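Local coordinates for YopX protein domain-containing protein (PDB 2OX7) that is of unknown function but belongs to the YopX protein family and packs against a second copy of itself in the crystal, at the interface of chains A and B. Numbering follows the deposited sequence. Chains: chain A/B, Hypothetical protein.

Contacts 1 and 2 are neighbouring patches of one two-fold symmetric interface between copies of the same YopX-family protein, with the centres of their C-alpha atoms about 13 Å apart. Contact 1 is an apolar cluster of side chains from strands of both chains, whereas contact 2 joins the short 3-10 helix 57-59 of chain A to a loop of chain B. The two are continuous in chain B: B:Ile40 and B:Ile49 of contact 1 flank the 42-47 segment that forms contact 2. Each patch recurs with the chains exchanged. The pair is part of a four-copy deposited assembly, and the structure alone does not show whether it forms in the cell.

Contact 1: the interface of chains A and B. Residues chain A 24, 33-35, 51; chain B 35, 38, 40, 49.
B:Ile49 packs its branched side chain among A:Leu24, A:Ala33, A:Ile35 and A:Ile51, and hides about 58 Å² of its surface there. With CG1 anti to the carbonyl carbon (chi1 -58°), the longer branch carries CD1 to CG1 of A:Ile35 at 3.8 Å, the two side chains meeting at a slant. The same B:Ile49 CD1 lies 4.0 Å from the methyl CB of A:Ala33. A:Leu24 and B:Ile49 point at each other tip to tip: A:Leu24 CD2 meets the short branch, B:Ile49 CG2, at 3.9 Å and also lies close to CD1 of the longer one. A:Ile51 instead runs across B:Ile49 at about a right angle and sets its terminal CD1 4.0 Å from B:Ile49 CB, the branch point itself.

A:Leu24 also engages an aromatic ring. Its CD2 sits over the centre of one face of B:Phe38, 4.1 Å above the plane, while its CB approaches the ring's CZ at 3.6 Å. B:Phe38 CG is wedged between its own backbone N and carbonyl carbon; this chi1 (73°) places the ring, and chi2 (91°) turns its face to the leucine. Within chain B, CD1 of B:Ile40 lies in plane at the ring edge, and the same methyl reaches A:Ala33 CB at 4.0 Å. B:Ile35 approaches more loosely, its CD1 4.2 Å from CD1 of A:Ile35.

The patch is thus an apolar strand-to-strand interface, in which strands 21-25, 31-35 and 46-51 of chain A face strands 31-35, 37-40 and 49-52 of chain B.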
# COMPACT_ATOMS: atom_id res chain seq x y z
N LEU A 24 -22.32 0.81 20.21
CA LEU A 24 -23.03 -0.47 20.29
C LEU A 24 -23.81 -0.71 19.00
O LEU A 24 -24.61 0.13 18.59
CB LEU A 24 -23.96 -0.53 21.52
CG LEU A 24 -23.37 -0.85 22.91
CD1 LEU A 24 -22.25 0.07 23.33
CD2 LEU A 24 -24.48 -0.78 23.99
N ALA A 33 -26.83 2.25 19.86
CA ALA A 33 -26.57 2.87 21.16
C ALA A 33 -25.15 3.38 21.26
O ALA A 33 -24.27 2.99 20.49
CB ALA A 33 -26.87 1.89 22.31
N ILE A 34 -24.93 4.24 22.25
CA ILE A 34 -23.60 4.67 22.59
C ILE A 34 -23.45 4.78 24.10
O ILE A 34 -24.30 5.37 24.78
CB ILE A 34 -23.22 5.98 21.83
CG1 ILE A 34 -21.74 6.31 22.00
CG2 ILE A 34 -24.13 7.16 22.22
CD1 ILE A 34 -21.27 7.36 20.99
N ILE A 35 -22.40 4.17 24.62
CA ILE A 35 -22.00 4.36 26.01
C ILE A 35 -20.87 5.38 26.06
O ILE A 35 -19.80 5.16 25.47
CB ILE A 35 -21.53 3.03 26.63
CG1 ILE A 35 -22.68 2.01 26.63
CG2 ILE A 35 -20.98 3.27 28.03
CD1 ILE A 35 -22.32 0.61 27.13
N ILE A 51 -23.71 1.44 33.56
CA ILE A 51 -23.68 2.40 32.47
C ILE A 51 -24.02 3.80 32.97
O ILE A 51 -25.16 4.05 33.42
CB ILE A 51 -24.63 1.99 31.34
CG1 ILE A 51 -24.19 0.65 30.75
CG2 ILE A 51 -24.71 3.08 30.26
CD1 ILE A 51 -25.19 0.03 29.78
N ILE B 35 -19.60 -7.16 26.43
CA ILE B 35 -21.05 -7.33 26.29
C ILE B 35 -21.27 -8.29 25.12
O ILE B 35 -20.86 -8.03 23.99
CB ILE B 35 -21.80 -6.00 26.04
CG1 ILE B 35 -21.68 -5.06 27.24
CG2 ILE B 35 -23.29 -6.24 25.78
CD1 ILE B 35 -22.15 -3.62 26.96
N PHE B 38 -27.23 -7.57 24.26
CA PHE B 38 -27.93 -6.42 24.82
C PHE B 38 -29.17 -6.10 23.97
O PHE B 38 -29.24 -6.47 22.79
CB PHE B 38 -27.01 -5.17 24.89
CG PHE B 38 -26.72 -4.53 23.54
CD1 PHE B 38 -27.54 -3.51 23.06
CD2 PHE B 38 -25.64 -4.93 22.77
CE1 PHE B 38 -27.30 -2.91 21.80
CE2 PHE B 38 -25.38 -4.34 21.52
CZ PHE B 38 -26.22 -3.34 21.03
N ILE B 40 -32.14 -2.72 23.29
CA ILE B 40 -32.61 -1.37 23.57
C ILE B 40 -34.10 -1.45 23.88
O ILE B 40 -34.93 -1.74 23.00
CB ILE B 40 -32.29 -0.38 22.40
CG1 ILE B 40 -30.87 0.20 22.53
CG2 ILE B 40 -33.23 0.80 22.40
CD1 ILE B 40 -29.76 -0.80 22.55
N ILE B 49 -30.39 0.85 27.81
CA ILE B 49 -29.63 -0.28 27.26
C ILE B 49 -29.76 -1.41 28.24
O ILE B 49 -29.24 -1.33 29.35
CB ILE B 49 -28.11 0.04 27.07
CG1 ILE B 49 -27.89 1.25 26.16
CG2 ILE B 49 -27.36 -1.18 26.52
CD1 ILE B 49 -26.48 1.82 26.24

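Contact 2: the interface of chains A and B. Residues chain A 58-59; chain B 42-47.
The hydroxyl OG of B:Ser47 is modelled within bonding distance of both ends of the A:Asn59 carboxamide, at a loop-to-helix contact between two YopX-family chains, though this two-bond grip is doubtful in detail. As modelled, it donates to the amide oxygen OD1 of A:Asn59 at 2.8 Å and accepts from the amide nitrogen ND2 of the same residue at 2.5 Å. Neither bond is straight. The hydroxyl approaches OD1 from the side, at a C=O...donor angle of 85°, and lies out of the carboxamide plane; the ND2 bond is likewise bent, with 125° at the hydrogen. OG thus appears to straddle the amide instead of extending either bond in line, and the very short ND2 distance should be read with caution. B:Ser47 holds OG between its backbone N and carbonyl carbon (chi1 42°), which directs the hydroxyl toward the asparagine.

Beside this pair, A:Phe58 brings its CB to within 3.4 Å of B:Ser47 CB and slides its ring along the B:42-44 backbone. The carbonyl carbon of B:Gly42 lies 3.7 Å above one ring face, offset toward the rim, with the following peptide nitrogen of B:Ser43 over the same face. Farther round the ring, CE2 meets B:Pro44 CA at 3.5 Å, the two side chains crossing at a slant. B:Pro44 follows a cis peptide bond, a sharp bend in the loop that faces the phenylalanine.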
# COMPACT_ATOMS: atom_id res chain seq x y z
N PHE A 58 -33.56 4.79 19.98
CA PHE A 58 -34.98 4.90 20.35
C PHE A 58 -35.41 6.36 20.29
O PHE A 58 -36.44 6.69 19.69
CB PHE A 58 -35.19 4.36 21.76
CG PHE A 58 -36.48 3.58 21.94
CD1 PHE A 58 -36.45 2.19 22.10
CD2 PHE A 58 -37.72 4.23 21.96
CE1 PHE A 58 -37.63 1.46 22.27
CE2 PHE A 58 -38.90 3.51 22.12
CZ PHE A 58 -38.85 2.12 22.28
N ASN A 59 -34.58 7.23 20.87
CA ASN A 59 -34.91 8.65 21.07
C ASN A 59 -34.77 9.51 19.81
O ASN A 59 -34.92 10.74 19.88
CB ASN A 59 -34.02 9.24 22.17
CG ASN A 59 -33.85 8.31 23.35
OD1 ASN A 59 -34.74 8.19 24.20
ND2 ASN A 59 -32.70 7.66 23.42
N GLY B 42 -36.47 1.12 25.55
CA GLY B 42 -36.94 2.38 26.10
C GLY B 42 -38.44 2.53 25.92
O GLY B 42 -39.10 1.60 25.45
N SER B 43 -38.97 3.70 26.28
CA SER B 43 -40.42 3.91 26.25
C SER B 43 -40.85 5.38 26.44
O SER B 43 -41.10 5.82 27.57
CB SER B 43 -41.08 3.03 27.33
OG SER B 43 -42.19 2.31 26.83
N PRO B 44 -40.87 6.18 25.35
CA PRO B 44 -40.13 6.13 24.09
C PRO B 44 -39.04 7.22 24.02
O PRO B 44 -38.11 7.14 23.22
CB PRO B 44 -41.21 6.41 23.05
CG PRO B 44 -42.28 7.26 23.81
CD PRO B 44 -41.90 7.23 25.29
N GLY B 45 -39.20 8.25 24.86
CA GLY B 45 -38.23 9.34 25.00
C GLY B 45 -37.37 9.13 26.24
O GLY B 45 -36.62 10.02 26.65
N THR B 46 -37.53 7.95 26.85
CA THR B 46 -36.67 7.49 27.93
C THR B 46 -36.28 6.03 27.65
O THR B 46 -36.87 5.08 28.20
CB THR B 46 -37.36 7.60 29.31
OG1 THR B 46 -38.65 6.98 29.24
CG2 THR B 46 -37.50 9.06 29.74
N SER B 47 -35.29 5.86 26.78
CA SER B 47 -34.79 4.54 26.44
C SER B 47 -33.68 4.09 27.38
O SER B 47 -33.10 4.89 28.12
CB SER B 47 -34.30 4.51 25.00
OG SER B 47 -33.58 5.68 24.69